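Side-chain contacts in MAU2 chromatid cohesion factor homolog (Saccharomyces cerevisiae, PDB 4XDN), which acts in sister chromatid cohesion by forming a complex with SCC2 that is required for the association of cohesin with chromosomes: residues 270-273 against 274-278; 341-344 against 345-349; 160-163 against 164-168; 144-147 against 148-151. All coordinates share one frame; numbering follows the deposited sequence.

In the fold
All four contacts are local, between side chains close in sequence, along a helix or round the turn between two, in a largely helical chain, and none touches another. Interactions 4 and 3 come first in sequence and use the same helix, 147-165: interaction 4 starts it and interaction 3 lies near its far end, with their centres about 24 Å apart. Interactions 1 and 2 form a second pair, about 18 Å between centres and about 7 Å between nearest atoms; both lie against helix 317-331 and both touch Y332. The pairs are well separated, interactions 2 and 3 by about 54 Å between centres. A sulfate ion, probably from the crystallisation liquor, lies about 5 Å from the side chain of N270 in interaction 1.

Interaction 1. Residues 270-273 against 274-278; sequences NITD and HLNEF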
loop_
_atom_site.group_PDB
_atom_site.type_symbol
_atom_site.label_atom_id
_atom_site.label_comp_id
_atom_site.label_asym_id
_atom_site.label_seq_id
_atom_site.Cartn_x
_atom_site.Cartn_y
_atom_site.Cartn_z
ATOM N N ASN A 270 10.552 -4.223 -16.236
ATOM C CA ASN A 270 10.961 -2.951 -16.818
ATOM C C ASN A 270 9.779 -1.991 -16.919
ATOM O O ASN A 270 8.690 -2.385 -17.337
ATOM C CB ASN A 270 11.581 -3.176 -18.198
ATOM C CG ASN A 270 12.334 -1.962 -18.700
ATOM O OD1 ASN A 270 11.748 -1.058 -19.295
ATOM N ND2 ASN A 270 13.640 -1.932 -18.455
ATOM N N ILE A 271 9.999 -0.734 -16.537
ATOM C CA ILE A 271 8.932 0.266 -16.487
ATOM C C ILE A 271 9.009 1.294 -17.617
ATOM O O ILE A 271 8.228 2.245 -17.642
ATOM C CB ILE A 271 8.945 1.036 -15.144
ATOM C CG1 ILE A 271 10.275 1.774 -14.951
ATOM C CG2 ILE A 271 8.689 0.085 -13.985
ATOM C CD1 ILE A 271 10.265 2.768 -13.808
ATOM N N THR A 272 9.945 1.109 -18.544
ATOM C CA THR A 272 10.151 2.077 -19.620
ATOM C C THR A 272 8.881 2.279 -20.445
ATOM O O THR A 272 8.462 3.413 -20.679
ATOM C CB THR A 272 11.295 1.644 -20.558
ATOM O OG1 THR A 272 12.497 1.468 -19.799
ATOM C CG2 THR A 272 11.539 2.692 -21.637
ATOM N N ASP A 273 8.273 1.181 -20.884
ATOM C CA ASP A 273 7.033 1.255 -21.648
ATOM C C ASP A 273 5.931 1.920 -20.832
ATOM O O ASP A 273 5.217 2.791 -21.325
ATOM C CB ASP A 273 6.584 -0.141 -22.084
ATOM C CG ASP A 273 7.497 -0.749 -23.126
ATOM O OD1 ASP A 273 8.143 0.015 -23.873
ATOM O OD2 ASP A 273 7.563 -1.994 -23.202
ATOM N N HIS A 274 5.809 1.503 -19.579
ATOM C CA HIS A 274 4.768 2.006 -18.695
ATOM C C HIS A 274 4.986 3.476 -18.348
ATOM O O HIS A 274 4.028 4.213 -18.109
ATOM C CB HIS A 274 4.714 1.155 -17.428
ATOM C CG HIS A 274 4.330 -0.269 -17.684
ATOM N ND1 HIS A 274 5.232 -1.217 -18.117
ATOM C CD2 HIS A 274 3.136 -0.901 -17.591
ATOM C CE1 HIS A 274 4.613 -2.374 -18.268
ATOM N NE2 HIS A 274 3.340 -2.209 -17.955
ATOM N N LEU A 275 6.244 3.901 -18.327
ATOM C CA LEU A 275 6.570 5.308 -18.134
ATOM C C LEU A 275 6.122 6.124 -19.340
ATOM O O LEU A 275 5.570 7.215 -19.194
ATOM C CB LEU A 275 8.074 5.492 -17.903
ATOM C CG LEU A 275 8.582 5.266 -16.476
ATOM C CD1 LEU A 275 10.103 5.264 -16.446
ATOM C CD2 LEU A 275 8.032 6.326 -15.525
ATOM N N ASN A 276 6.361 5.587 -20.532
ATOM C CA ASN A 276 5.996 6.272 -21.764
ATOM C C ASN A 276 4.483 6.415 -21.910
ATOM O O ASN A 276 3.999 7.394 -22.478
ATOM C CB ASN A 276 6.573 5.533 -22.973
ATOM C CG ASN A 276 8.091 5.542 -22.991
ATOM O OD1 ASN A 276 8.726 6.427 -22.416
ATOM N ND2 ASN A 276 8.679 4.554 -23.657
ATOM N N GLU A 277 3.738 5.442 -21.396
ATOM C CA GLU A 277 2.282 5.506 -21.433
ATOM C C GLU A 277 1.778 6.657 -20.570
ATOM O O GLU A 277 0.889 7.404 -20.975
ATOM C CB GLU A 277 1.668 4.186 -20.964
ATOM C CG GLU A 277 1.864 3.039 -21.942
ATOM C CD GLU A 277 1.136 1.778 -21.521
ATOM O OE1 GLU A 277 -0.035 1.877 -21.095
ATOM O OE2 GLU A 277 1.738 0.687 -21.617
ATOM N N PHE A 278 2.355 6.794 -19.378
ATOM C CA PHE A 278 2.014 7.895 -18.487
ATOM C C PHE A 278 2.357 9.231 -19.136
ATOM O O PHE A 278 1.602 10.198 -19.028
ATOM C CB PHE A 278 2.751 7.764 -17.152
ATOM C CG PHE A 278 1.877 7.325 -16.013
ATOM C CD1 PHE A 278 0.795 8.094 -15.619
ATOM C CD2 PHE A 278 2.152 6.158 -15.320
ATOM C CE1 PHE A 278 -0.007 7.699 -14.566
ATOM C CE2 PHE A 278 1.359 5.758 -14.265
ATOM C CZ PHE A 278 0.274 6.530 -13.886
#
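Two first torsions bring I271 and L275 together across the first turn of helix 272-291: CG1 of I271 sits between its own backbone N and carbonyl carbon (chi1 61°), while CG of L275 lies beside its backbone N (chi1 -83°). The ethyl arm of the isoleucine therefore runs to the leucine at an angle, and the two CD1 methyls meet at 3.6 Å. Branched aliphatic residues suit these places because the same face of the turn packs against other parts of the protein. Beneath them the backbone N of L275 bonds to I271 O at 2.7 Å, and N276 N repeats the spacing with T272 O at 3.0 Å.

The start of the helix is held by N270. Its OD1 takes two bonds: T272 N at 2.9 Å, the bond of an Asx turn, comes from above the carbonyl plane (42° out of it), whereas T272 OG1 at 2.7 Å lies in that plane, on a lone pair. A short amide followed two residues later by a threonine, which offers both an N-H and a hydroxyl, makes this capping arrangement possible, and the double grip should fix the rotation of the asparagine amide. Along the polar flank T272 and N276 lie side by side, with CG2 of the threonine 4.0 Å from N276 ND2.

Helix 250-266 runs along one flank, touched by H274 at E260 and Q264 and by E277 at L257. On the apolar side I271 and L275 both rest on Q328 of helix 317-331 and on Y332 just beyond it.

Interaction 2. Residues 341-344 against 345-349; sequences GNFS and RKFLP
R345 reaches back over the turn before it to G341 and N342, on a helix, 339-360, whose regular bonding is interrupted by a kink at P349. The arginine's CB lies 3.8 Å from N342 O. Beyond it the chain runs out extended at CG, then bends at chi3 (-65°), which swings the guanidinium back along the helix. NE passes 3.8 Å from N342 OD1, and the group as a whole lies with one face over the carbonyl of G341, whose O sits above its centre; with no side chain at G341, the flat group can settle close to the backbone there. At the tip, NH2 gives N342 OD1 a short bond of 2.6 Å, nearly straight at 159°. The oxygen lies in the guanidinium plane, although the amide itself stands almost upright to it. An arginine suits this place because its other N-H groups serve further partners: NH1 makes a salt bridge with E393 of helix 369-398, and NH2 also bonds C336 O.

A quarter-turn round the helix S344, small enough to be buried, hydrogen-bonds through OG to S329 O of helix 317-331. S344 O accepts from L348 N at 3.0 Å, the last regular bond before the proline, which has no N-H to offer the preceding turn.

Four residues apart, F343 and F347 form an aromatic pair of oblique kind, their centroids 4.4 Å apart and their planes at 43°. F343 also meets Y332 edge-to-face. Within the pair, CD2 of F347 stands over the centre of the F343 ring, 3.2 Å above its plane.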
loop_
_atom_site.group_PDB
_atom_site.type_symbol
_atom_site.label_atom_id
_atom_site.label_comp_id
_atom_site.label_asym_id
_atom_site.label_seq_id
_atom_site.Cartn_x
_atom_site.Cartn_y
_atom_site.Cartn_z
ATOM N N GLY A 341 20.492 4.295 -9.937
ATOM C CA GLY A 341 20.584 4.567 -8.515
ATOM C C GLY A 341 20.704 6.054 -8.237
ATOM O O GLY A 341 20.073 6.573 -7.317
ATOM N N ASN A 342 21.516 6.741 -9.036
ATOM C CA ASN A 342 21.691 8.184 -8.899
ATOM C C ASN A 342 20.373 8.934 -9.064
ATOM O O ASN A 342 20.160 9.973 -8.438
ATOM C CB ASN A 342 22.712 8.699 -9.916
ATOM C CG ASN A 342 24.145 8.396 -9.515
ATOM O OD1 ASN A 342 24.394 7.647 -8.571
ATOM N ND2 ASN A 342 25.095 8.980 -10.235
ATOM N N PHE A 343 19.494 8.405 -9.912
ATOM C CA PHE A 343 18.168 8.987 -10.099
ATOM C C PHE A 343 17.422 9.029 -8.769
ATOM O O PHE A 343 16.848 10.054 -8.403
ATOM C CB PHE A 343 17.370 8.186 -11.137
ATOM C CG PHE A 343 15.987 8.716 -11.391
ATOM C CD1 PHE A 343 14.934 8.371 -10.559
ATOM C CD2 PHE A 343 15.735 9.547 -12.471
ATOM C CE1 PHE A 343 13.660 8.853 -10.792
ATOM C CE2 PHE A 343 14.463 10.030 -12.710
ATOM C CZ PHE A 343 13.425 9.682 -11.870
ATOM N N SER A 344 17.442 7.912 -8.048
ATOM C CA SER A 344 16.753 7.804 -6.766
ATOM C C SER A 344 17.290 8.808 -5.751
ATOM O O SER A 344 16.519 9.535 -5.124
ATOM C CB SER A 344 16.884 6.386 -6.205
ATOM O OG SER A 344 16.214 5.447 -7.028
ATOM N N ARG A 345 18.610 8.839 -5.594
ATOM C CA ARG A 345 19.257 9.762 -4.666
ATOM C C ARG A 345 18.931 11.215 -4.995
ATOM O O ARG A 345 18.985 12.080 -4.121
ATOM C CB ARG A 345 20.775 9.564 -4.675
ATOM C CG ARG A 345 21.283 8.557 -3.655
ATOM C CD ARG A 345 22.804 8.461 -3.685
ATOM N NE ARG A 345 23.291 7.925 -4.954
ATOM C CZ ARG A 345 23.319 6.632 -5.264
ATOM N NH1 ARG A 345 22.885 5.722 -4.400
ATOM N NH2 ARG A 345 23.780 6.247 -6.447
ATOM N N LYS A 346 18.596 11.476 -6.256
ATOM C CA LYS A 346 18.311 12.833 -6.703
ATOM C C LYS A 346 16.842 13.215 -6.540
ATOM O O LYS A 346 16.535 14.343 -6.152
ATOM C CB LYS A 346 18.712 13.006 -8.171
ATOM C CG LYS A 346 18.380 14.387 -8.721
ATOM C CD LYS A 346 18.872 14.587 -10.141
ATOM C CE LYS A 346 18.733 16.047 -10.551
ATOM N NZ LYS A 346 18.859 16.251 -12.019
ATOM N N PHE A 347 15.940 12.282 -6.833
ATOM C CA PHE A 347 14.526 12.618 -6.975
ATOM C C PHE A 347 13.642 12.177 -5.809
ATOM O O PHE A 347 12.491 12.608 -5.713
ATOM C CB PHE A 347 13.993 12.031 -8.284
ATOM C CG PHE A 347 14.469 12.769 -9.501
ATOM C CD1 PHE A 347 14.046 14.066 -9.748
ATOM C CD2 PHE A 347 15.351 12.176 -10.390
ATOM C CE1 PHE A 347 14.487 14.756 -10.862
ATOM C CE2 PHE A 347 15.795 12.861 -11.507
ATOM C CZ PHE A 347 15.363 14.154 -11.743
ATOM N N LEU A 348 14.159 11.337 -4.921
ATOM C CA LEU A 348 13.447 11.070 -3.678
ATOM C C LEU A 348 13.367 12.357 -2.851
ATOM O O LEU A 348 12.326 12.654 -2.267
ATOM C CB LEU A 348 14.114 9.948 -2.876
ATOM C CG LEU A 348 13.683 8.511 -3.203
ATOM C CD1 LEU A 348 14.438 7.521 -2.332
ATOM C CD2 LEU A 348 12.179 8.305 -3.031
ATOM N N PRO A 349 14.468 13.127 -2.798
ATOM C CA PRO A 349 14.392 14.462 -2.196
ATOM C C PRO A 349 13.340 15.359 -2.845
ATOM O O PRO A 349 12.718 16.162 -2.153
ATOM C CB PRO A 349 15.796 15.021 -2.420
ATOM C CG PRO A 349 16.664 13.827 -2.421
ATOM C CD PRO A 349 15.865 12.731 -3.057
#

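Interaction 3. Residues 160-163 against 164-168; sequences LVQY and MVNLQ
M164 packs against both L160 and Y163 in the last turns of helix 147-165, where side chains three and four residues apart touch along one helix before the chain leaves it. The sulfur sits against the branch point of the leucine, SD 3.6 Å from L160 CG and 4.1 Å from each of its methyls. Long and flexible, methionine can bend at chi3 (53°) to follow this shape, and its buried chain goes on to touch M130 of helix 126-144 and W175 of helix 170-189.

The tyrosine ring lies beside the next residue, its chi1 of 136° far from a staggered value, with M164 CA over one face. CD2 of that ring presses on M164 CG at 3.4 Å, and the sulfur stands obliquely to it in a Met-aromatic contact. The far end of the ring receives a second bump, L167 CD1, 4.0 Å from Y163 CZ. V161 and V165, compact and branched, meet more loosely through their CG1 methyls.

N166, a short amide, turns back to the last turn: its ND2 donates to Q162 O at 2.7 Å, with an N-H...O angle of 135°.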
loop_
_atom_site.group_PDB
_atom_site.type_symbol
_atom_site.label_atom_id
_atom_site.label_comp_id
_atom_site.label_asym_id
_atom_site.label_seq_id
_atom_site.Cartn_x
_atom_site.Cartn_y
_atom_site.Cartn_z
ATOM N N LEU A 160 -29.657 -8.413 1.489
ATOM C CA LEU A 160 -30.212 -7.392 0.611
ATOM C C LEU A 160 -30.009 -7.756 -0.860
ATOM O O LEU A 160 -30.935 -7.652 -1.666
ATOM C CB LEU A 160 -29.570 -6.037 0.914
ATOM C CG LEU A 160 -30.154 -4.824 0.188
ATOM C CD1 LEU A 160 -31.547 -4.499 0.702
ATOM C CD2 LEU A 160 -29.233 -3.617 0.327
ATOM N N VAL A 161 -28.795 -8.184 -1.199
ATOM C CA VAL A 161 -28.458 -8.561 -2.571
ATOM C C VAL A 161 -29.313 -9.731 -3.042
ATOM O O VAL A 161 -29.829 -9.719 -4.157
ATOM C CB VAL A 161 -26.958 -8.936 -2.699
ATOM C CG1 VAL A 161 -26.659 -9.576 -4.056
ATOM C CG2 VAL A 161 -26.088 -7.704 -2.496
ATOM N N GLN A 162 -29.450 -10.739 -2.187
ATOM C CA GLN A 162 -30.254 -11.916 -2.499
ATOM C C GLN A 162 -31.685 -11.521 -2.839
ATOM O O GLN A 162 -32.297 -12.082 -3.747
ATOM C CB GLN A 162 -30.241 -12.892 -1.319
ATOM C CG GLN A 162 -31.187 -14.085 -1.456
ATOM C CD GLN A 162 -30.779 -15.037 -2.563
ATOM O OE1 GLN A 162 -31.085 -14.822 -3.737
ATOM N NE2 GLN A 162 -30.089 -16.107 -2.190
ATOM N N TYR A 163 -32.213 -10.551 -2.102
ATOM C CA TYR A 163 -33.590 -10.118 -2.289
ATOM C C TYR A 163 -33.746 -9.350 -3.598
ATOM O O TYR A 163 -34.751 -9.487 -4.291
ATOM C CB TYR A 163 -34.043 -9.266 -1.095
ATOM C CG TYR A 163 -34.820 -8.019 -1.454
ATOM C CD1 TYR A 163 -36.135 -8.092 -1.890
ATOM C CD2 TYR A 163 -34.241 -6.764 -1.332
ATOM C CE1 TYR A 163 -36.846 -6.949 -2.212
ATOM C CE2 TYR A 163 -34.941 -5.617 -1.652
ATOM C CZ TYR A 163 -36.244 -5.715 -2.090
ATOM O OH TYR A 163 -36.941 -4.573 -2.405
ATOM N N MET A 164 -32.736 -8.563 -3.950
ATOM C CA MET A 164 -32.832 -7.680 -5.107
ATOM C C MET A 164 -32.592 -8.385 -6.437
ATOM O O MET A 164 -33.207 -8.029 -7.444
ATOM C CB MET A 164 -31.848 -6.528 -4.955
ATOM C CG MET A 164 -32.208 -5.601 -3.818
ATOM S SD MET A 164 -30.878 -4.488 -3.362
ATOM C CE MET A 164 -30.509 -3.773 -4.946
ATOM N N VAL A 165 -31.703 -9.374 -6.455
ATOM C CA VAL A 165 -31.462 -10.124 -7.684
ATOM C C VAL A 165 -32.721 -10.875 -8.112
ATOM O O VAL A 165 -32.863 -11.230 -9.281
ATOM C CB VAL A 165 -30.294 -11.129 -7.539
ATOM C CG1 VAL A 165 -28.982 -10.390 -7.328
ATOM C CG2 VAL A 165 -30.556 -12.120 -6.406
ATOM N N ASN A 166 -33.633 -11.105 -7.170
ATOM C CA ASN A 166 -34.893 -11.786 -7.473
ATOM C C ASN A 166 -35.915 -10.868 -8.140
ATOM O O ASN A 166 -36.971 -11.324 -8.577
ATOM C CB ASN A 166 -35.498 -12.385 -6.202
ATOM C CG ASN A 166 -34.913 -13.742 -5.862
ATOM O OD1 ASN A 166 -35.200 -14.737 -6.529
ATOM N ND2 ASN A 166 -34.097 -13.791 -4.817
ATOM N N LEU A 167 -35.601 -9.579 -8.208
ATOM C CA LEU A 167 -36.429 -8.622 -8.934
ATOM C C LEU A 167 -35.917 -8.501 -10.365
ATOM O O LEU A 167 -34.743 -8.189 -10.581
ATOM C CB LEU A 167 -36.412 -7.258 -8.240
ATOM C CG LEU A 167 -36.899 -7.249 -6.788
ATOM C CD1 LEU A 167 -36.426 -5.997 -6.074
ATOM C CD2 LEU A 167 -38.416 -7.357 -6.729
ATOM N N GLN A 168 -36.787 -8.749 -11.339
ATOM C CA GLN A 168 -36.367 -8.752 -12.737
ATOM C C GLN A 168 -36.108 -7.341 -13.261
ATOM O O GLN A 168 -35.627 -7.169 -14.381
ATOM C CB GLN A 168 -37.418 -9.447 -13.612
ATOM C CG GLN A 168 -38.663 -8.616 -13.920
ATOM C CD GLN A 168 -39.546 -9.270 -14.970
ATOM O OE1 GLN A 168 -39.974 -10.414 -14.816
ATOM N NE2 GLN A 168 -39.811 -8.545 -16.051
#

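Interaction 4. Residues 144-147 against 148-151; sequences RDSK and FHYK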
loop_
_atom_site.group_PDB
_atom_site.type_symbol
_atom_site.label_atom_id
_atom_site.label_comp_id
_atom_site.label_asym_id
_atom_site.label_seq_id
_atom_site.Cartn_x
_atom_site.Cartn_y
_atom_site.Cartn_z
ATOM N N ARG A 144 -17.043 3.321 11.304
ATOM C CA ARG A 144 -16.938 2.575 12.553
ATOM C C ARG A 144 -15.612 1.829 12.620
ATOM O O ARG A 144 -14.896 1.896 13.617
ATOM C CB ARG A 144 -18.090 1.576 12.689
ATOM C CG ARG A 144 -19.407 2.165 13.162
ATOM C CD ARG A 144 -20.454 1.068 13.277
ATOM N NE ARG A 144 -21.434 1.329 14.333
ATOM C CZ ARG A 144 -22.676 1.765 14.135
ATOM N NH1 ARG A 144 -23.133 2.000 12.910
ATOM N NH2 ARG A 144 -23.474 1.963 15.174
ATOM N N ASP A 145 -15.303 1.122 11.536
ATOM C CA ASP A 145 -14.115 0.282 11.456
ATOM C C ASP A 145 -14.075 -0.718 12.611
ATOM O O ASP A 145 -13.044 -0.898 13.260
ATOM C CB ASP A 145 -12.851 1.145 11.442
ATOM C CG ASP A 145 -11.664 0.433 10.824
ATOM O OD1 ASP A 145 -11.861 -0.343 9.865
ATOM O OD2 ASP A 145 -10.530 0.655 11.296
ATOM N N SER A 146 -15.215 -1.360 12.851
ATOM C CA SER A 146 -15.363 -2.345 13.918
ATOM C C SER A 146 -15.702 -3.711 13.332
ATOM O O SER A 146 -16.600 -3.826 12.500
ATOM C CB SER A 146 -16.451 -1.905 14.901
ATOM O OG SER A 146 -16.754 -2.934 15.828
ATOM N N LYS A 147 -14.984 -4.742 13.768
ATOM C CA LYS A 147 -15.189 -6.089 13.243
ATOM C C LYS A 147 -16.611 -6.571 13.507
ATOM O O LYS A 147 -17.245 -7.169 12.637
ATOM C CB LYS A 147 -14.186 -7.069 13.855
ATOM C CG LYS A 147 -14.429 -8.516 13.445
ATOM C CD LYS A 147 -13.228 -9.408 13.722
ATOM C CE LYS A 147 -12.920 -9.503 15.207
ATOM N NZ LYS A 147 -12.483 -10.876 15.592
ATOM N N PHE A 148 -17.103 -6.302 14.712
ATOM C CA PHE A 148 -18.451 -6.694 15.107
ATOM C C PHE A 148 -19.506 -6.135 14.156
ATOM O O PHE A 148 -20.401 -6.856 13.717
ATOM C CB PHE A 148 -18.733 -6.220 16.536
ATOM C CG PHE A 148 -20.125 -6.519 17.011
ATOM C CD1 PHE A 148 -20.458 -7.781 17.476
ATOM C CD2 PHE A 148 -21.098 -5.533 17.006
ATOM C CE1 PHE A 148 -21.739 -8.055 17.920
ATOM C CE2 PHE A 148 -22.380 -5.802 17.448
ATOM C CZ PHE A 148 -22.701 -7.063 17.906
ATOM N N HIS A 149 -19.391 -4.851 13.836
ATOM C CA HIS A 149 -20.360 -4.189 12.971
ATOM C C HIS A 149 -20.139 -4.532 11.500
ATOM O O HIS A 149 -21.070 -4.467 10.698
ATOM C CB HIS A 149 -20.301 -2.674 13.178
ATOM C CG HIS A 149 -20.800 -2.234 14.520
ATOM N ND1 HIS A 149 -19.963 -2.039 15.599
ATOM C CD2 HIS A 149 -22.051 -1.966 14.962
ATOM C CE1 HIS A 149 -20.678 -1.662 16.644
ATOM N NE2 HIS A 149 -21.947 -1.611 16.284
ATOM N N TYR A 150 -18.911 -4.897 11.148
ATOM C CA TYR A 150 -18.619 -5.347 9.791
ATOM C C TYR A 150 -19.346 -6.654 9.492
ATOM O O TYR A 150 -19.827 -6.863 8.378
ATOM C CB TYR A 150 -17.113 -5.538 9.591
ATOM C CG TYR A 150 -16.342 -4.282 9.235
ATOM C CD1 TYR A 150 -16.835 -3.371 8.308
ATOM C CD2 TYR A 150 -15.110 -4.018 9.818
ATOM C CE1 TYR A 150 -16.126 -2.228 7.981
ATOM C CE2 TYR A 150 -14.394 -2.883 9.496
ATOM C CZ TYR A 150 -14.905 -1.991 8.578
ATOM O OH TYR A 150 -14.188 -0.861 8.259
ATOM N N LYS A 151 -19.424 -7.531 10.488
ATOM C CA LYS A 151 -20.091 -8.820 10.323
ATOM C C LYS A 151 -21.600 -8.640 10.167
ATOM O O LYS A 151 -22.233 -9.313 9.356
ATOM C CB LYS A 151 -19.788 -9.737 11.510
ATOM C CG LYS A 151 -18.341 -10.200 11.566
ATOM C CD LYS A 151 -18.068 -11.059 12.790
ATOM C CE LYS A 151 -16.620 -11.526 12.824
ATOM N NZ LYS A 151 -16.317 -12.340 14.036
HETATM O O HOH W 1 -15.064 -5.009 16.993
#
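Between R144 and H149 the chain turns out of one helix and into the next, D145 taking a positive phi (55°) and S146 an extended conformation before helix 147-165 begins. That reversal lays the arginine across the histidine. R144 CD rests over the imidazole face, 3.8 Å from the ring centroid, and the guanidinium lies flat on the ring, its plane 22° from it and its centre 4.3 Å away. A long chain ending in a flat group suits this stack, and salt bridges from NH2 to D103 and E106 hold the far end. CD2 of F148 covers the opposite imidazole face.

S146 is the N-cap of helix 147-165. Its OG, anti to its own backbone N (chi1 171°), meets the imidazole edge in the ring plane and makes a weak bond of 3.3 Å to H149 ND1. The same hydroxyl bonds a water at 2.9 Å, and that water in turn accepts weakly from F148 N, one of the first-turn N-H groups that lack a backbone acceptor. The backbone oxygen of S146 accepts from Y150 N at 2.9 Å.

The tyrosine, buried against P141 and L142, points its hydroxyl to the preceding loop: OH donates to D145 OD1 at 2.9 Å, on the anti lone pair. Along the helix K147 and K151 lie side by side, K147 CG 3.8 Å from K151 CE; K147 NZ and K151 NZ come within 4.4 Å, which probably costs some charge repulsion.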